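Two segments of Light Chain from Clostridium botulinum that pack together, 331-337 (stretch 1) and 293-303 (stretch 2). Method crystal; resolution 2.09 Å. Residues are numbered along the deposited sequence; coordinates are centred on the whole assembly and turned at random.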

# COMPACT_ATOMS: atom_id res chain seq x y z
N ASN A 331 -41.41 7.46 25.20
CA ASN A 331 -42.44 6.62 24.60
C ASN A 331 -42.05 6.03 23.26
O ASN A 331 -42.87 5.43 22.60
CB ASN A 331 -43.74 7.42 24.44
CG ASN A 331 -44.43 7.65 25.76
OD1 ASN A 331 -44.53 6.73 26.58
ND2 ASN A 331 -44.91 8.87 25.98
N GLY A 332 -40.79 6.21 22.86
CA GLY A 332 -40.33 5.67 21.60
C GLY A 332 -40.67 6.54 20.38
O GLY A 332 -40.52 6.09 19.24
N VAL A 333 -41.09 7.79 20.62
CA VAL A 333 -41.47 8.69 19.53
C VAL A 333 -40.27 9.48 18.97
O VAL A 333 -39.51 10.09 19.73
CB VAL A 333 -42.58 9.65 19.96
CG1 VAL A 333 -42.92 10.63 18.85
CG2 VAL A 333 -43.83 8.84 20.36
N TYR A 334 -40.11 9.43 17.65
CA TYR A 334 -39.00 10.08 16.96
C TYR A 334 -39.34 11.53 16.59
O TYR A 334 -40.47 11.83 16.21
CB TYR A 334 -38.58 9.30 15.70
CG TYR A 334 -38.14 7.87 15.99
CD1 TYR A 334 -36.89 7.60 16.55
CD2 TYR A 334 -38.95 6.79 15.66
CE1 TYR A 334 -36.48 6.30 16.82
CE2 TYR A 334 -38.55 5.47 15.93
CZ TYR A 334 -37.31 5.23 16.50
OH TYR A 334 -36.91 3.93 16.78
N SER A 335 -38.36 12.42 16.68
CA SER A 335 -38.58 13.78 16.18
C SER A 335 -37.25 14.42 15.81
O SER A 335 -36.20 13.88 16.14
CB SER A 335 -39.29 14.63 17.22
OG SER A 335 -38.46 14.85 18.35
N VAL A 336 -37.28 15.59 15.17
CA VAL A 336 -36.03 16.29 14.88
C VAL A 336 -35.63 17.18 16.06
O VAL A 336 -36.44 17.97 16.56
CB VAL A 336 -36.13 17.10 13.57
CG1 VAL A 336 -34.92 18.05 13.41
CG2 VAL A 336 -36.24 16.16 12.38
N ASP A 337 -34.41 16.98 16.54
CA ASP A 337 -33.75 17.88 17.49
C ASP A 337 -32.93 18.91 16.70
O ASP A 337 -32.04 18.52 15.93
CB ASP A 337 -32.86 17.09 18.45
CG ASP A 337 -32.01 17.98 19.35
OD1 ASP A 337 -31.10 18.65 18.85
OD2 ASP A 337 -32.24 17.98 20.57
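Stretch 2, residues 293-303: DYKRIASRLNK

Most of stretch 2 is helical, continuing a helix that begins earlier in the chain, and one side of it packs against an extended segment of stretch 1 that includes the strand residues Tyr334 and Ser335. The two stretches run in opposing order: Tyr334 lies near Leu301 and Asn302, Ser335 over Ala298, and Val336 beside Tyr294 and Lys295. Asn331 makes no contact. At Gly332, whose positive phi of 82° suits glycine, a water bridges the two stretches by donating to Gly332 O and to Asn302 OD1, 2.7 Å from each. Val333 only skirts the interface, its CG1 3.7 Å from Asn302 ND2. Tyr334 is the polar and apolar anchor. Its backbone is gripped at both ends by one carboxamide: Tyr334 N donates to Asn302 OD1 (2.8 Å, nearly linear), and Asn302 ND2 donates to Tyr334 O (3.0 Å). The Tyr334 ring (chi1 in m) receives Leu301 CD2 over one face, 3.8 Å from its centroid. Ser335 turns its side chain away, and its CA lies 4.0 Å from Ala298 CB; the small alanine accompanies a close backbone approach, with the two CA atoms 5.3 Å apart. Val336 points back toward the helix, placing CG2 3.8 Å from Lys295 CA and 3.9 Å from Tyr294 O. Asp337, beyond reach of stretch 2, caps a following helix.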

# COMPACT_ATOMS: atom_id res chain seq x y z
N ASP A 293 -37.54 17.98 4.99
CA ASP A 293 -37.57 16.57 4.55
C ASP A 293 -37.26 15.61 5.71
O ASP A 293 -37.88 14.55 5.82
CB ASP A 293 -36.57 16.32 3.43
CG ASP A 293 -36.99 16.96 2.10
OD1 ASP A 293 -38.18 17.23 1.93
OD2 ASP A 293 -36.13 17.13 1.22
N TYR A 294 -36.30 15.97 6.56
CA TYR A 294 -35.98 15.08 7.69
C TYR A 294 -37.10 15.06 8.73
O TYR A 294 -37.31 14.00 9.33
CB TYR A 294 -34.66 15.46 8.38
CG TYR A 294 -33.43 15.09 7.60
CD1 TYR A 294 -33.54 14.56 6.32
CD2 TYR A 294 -32.17 15.26 8.14
CE1 TYR A 294 -32.44 14.22 5.61
CE2 TYR A 294 -31.05 14.91 7.43
CZ TYR A 294 -31.19 14.40 6.16
OH TYR A 294 -30.08 14.04 5.44
N LYS A 295 -37.82 16.17 8.93
CA LYS A 295 -39.01 16.17 9.80
C LYS A 295 -40.09 15.21 9.28
O LYS A 295 -40.77 14.53 10.08
CB LYS A 295 -39.61 17.56 9.95
CG LYS A 295 -38.87 18.49 10.95
CD LYS A 295 -39.47 19.90 10.94
CE LYS A 295 -38.72 20.81 11.93
NZ LYS A 295 -39.17 22.23 11.88
N ARG A 296 -40.29 15.20 7.97
CA ARG A 296 -41.24 14.26 7.38
C ARG A 296 -40.79 12.82 7.59
O ARG A 296 -41.62 11.96 7.85
CB ARG A 296 -41.42 14.53 5.89
CG ARG A 296 -42.09 15.85 5.60
CD ARG A 296 -42.31 16.06 4.11
NE ARG A 296 -42.90 17.37 3.79
CZ ARG A 296 -43.08 17.84 2.56
NH1 ARG A 296 -42.74 17.11 1.50
NH2 ARG A 296 -43.61 19.04 2.38
N ILE A 297 -39.48 12.55 7.50
CA ILE A 297 -39.00 11.17 7.69
C ILE A 297 -39.17 10.73 9.15
O ILE A 297 -39.57 9.60 9.39
CB ILE A 297 -37.57 11.00 7.19
CG1 ILE A 297 -37.56 11.13 5.67
CG2 ILE A 297 -36.89 9.66 7.63
CD1 ILE A 297 -36.18 11.17 5.06
N ALA A 298 -38.97 11.64 10.10
CA ALA A 298 -39.19 11.31 11.52
C ALA A 298 -40.63 10.91 11.78
O ALA A 298 -40.91 9.96 12.52
CB ALA A 298 -38.79 12.48 12.43
N SER A 299 -41.55 11.67 11.18
CA SER A 299 -42.99 11.44 11.29
C SER A 299 -43.41 10.09 10.70
O SER A 299 -44.25 9.38 11.25
CB SER A 299 -43.74 12.59 10.60
OG SER A 299 -45.12 12.51 10.83
N ARG A 300 -42.83 9.77 9.55
CA ARG A 300 -43.12 8.54 8.85
C ARG A 300 -42.54 7.32 9.60
O ARG A 300 -43.14 6.25 9.63
CB ARG A 300 -42.58 8.64 7.42
CG ARG A 300 -42.66 7.37 6.63
CD ARG A 300 -41.74 7.41 5.45
NE ARG A 300 -42.34 8.14 4.34
CZ ARG A 300 -42.85 7.58 3.25
NH1 ARG A 300 -42.86 6.26 3.09
NH2 ARG A 300 -43.35 8.36 2.31
N LEU A 301 -41.39 7.51 10.24
CA LEU A 301 -40.74 6.45 11.00
C LEU A 301 -41.59 6.07 12.23
O LEU A 301 -41.55 4.92 12.70
CB LEU A 301 -39.31 6.88 11.43
CG LEU A 301 -38.41 5.86 12.12
CD1 LEU A 301 -38.13 4.69 11.14
CD2 LEU A 301 -37.08 6.52 12.53
N ASN A 302 -42.37 7.02 12.74
CA ASN A 302 -43.27 6.72 13.88
C ASN A 302 -44.45 5.82 13.47
O ASN A 302 -45.11 5.21 14.33
CB ASN A 302 -43.81 8.01 14.49
CG ASN A 302 -42.77 8.75 15.32
OD1 ASN A 302 -42.04 8.13 16.08
ND2 ASN A 302 -42.69 10.07 15.17
N LYS A 303 -44.67 5.71 12.17
CA LYS A 303 -45.80 4.94 11.66
C LYS A 303 -45.44 3.52 11.18
O LYS A 303 -46.33 2.72 10.93
CB LYS A 303 -46.46 5.71 10.51
CG LYS A 303 -47.01 7.08 10.89
CD LYS A 303 -47.68 7.76 9.70
CE LYS A 303 -48.42 9.03 10.10
NZ LYS A 303 -47.51 10.08 10.69
O HOH W 1 -42.24 5.68 17.17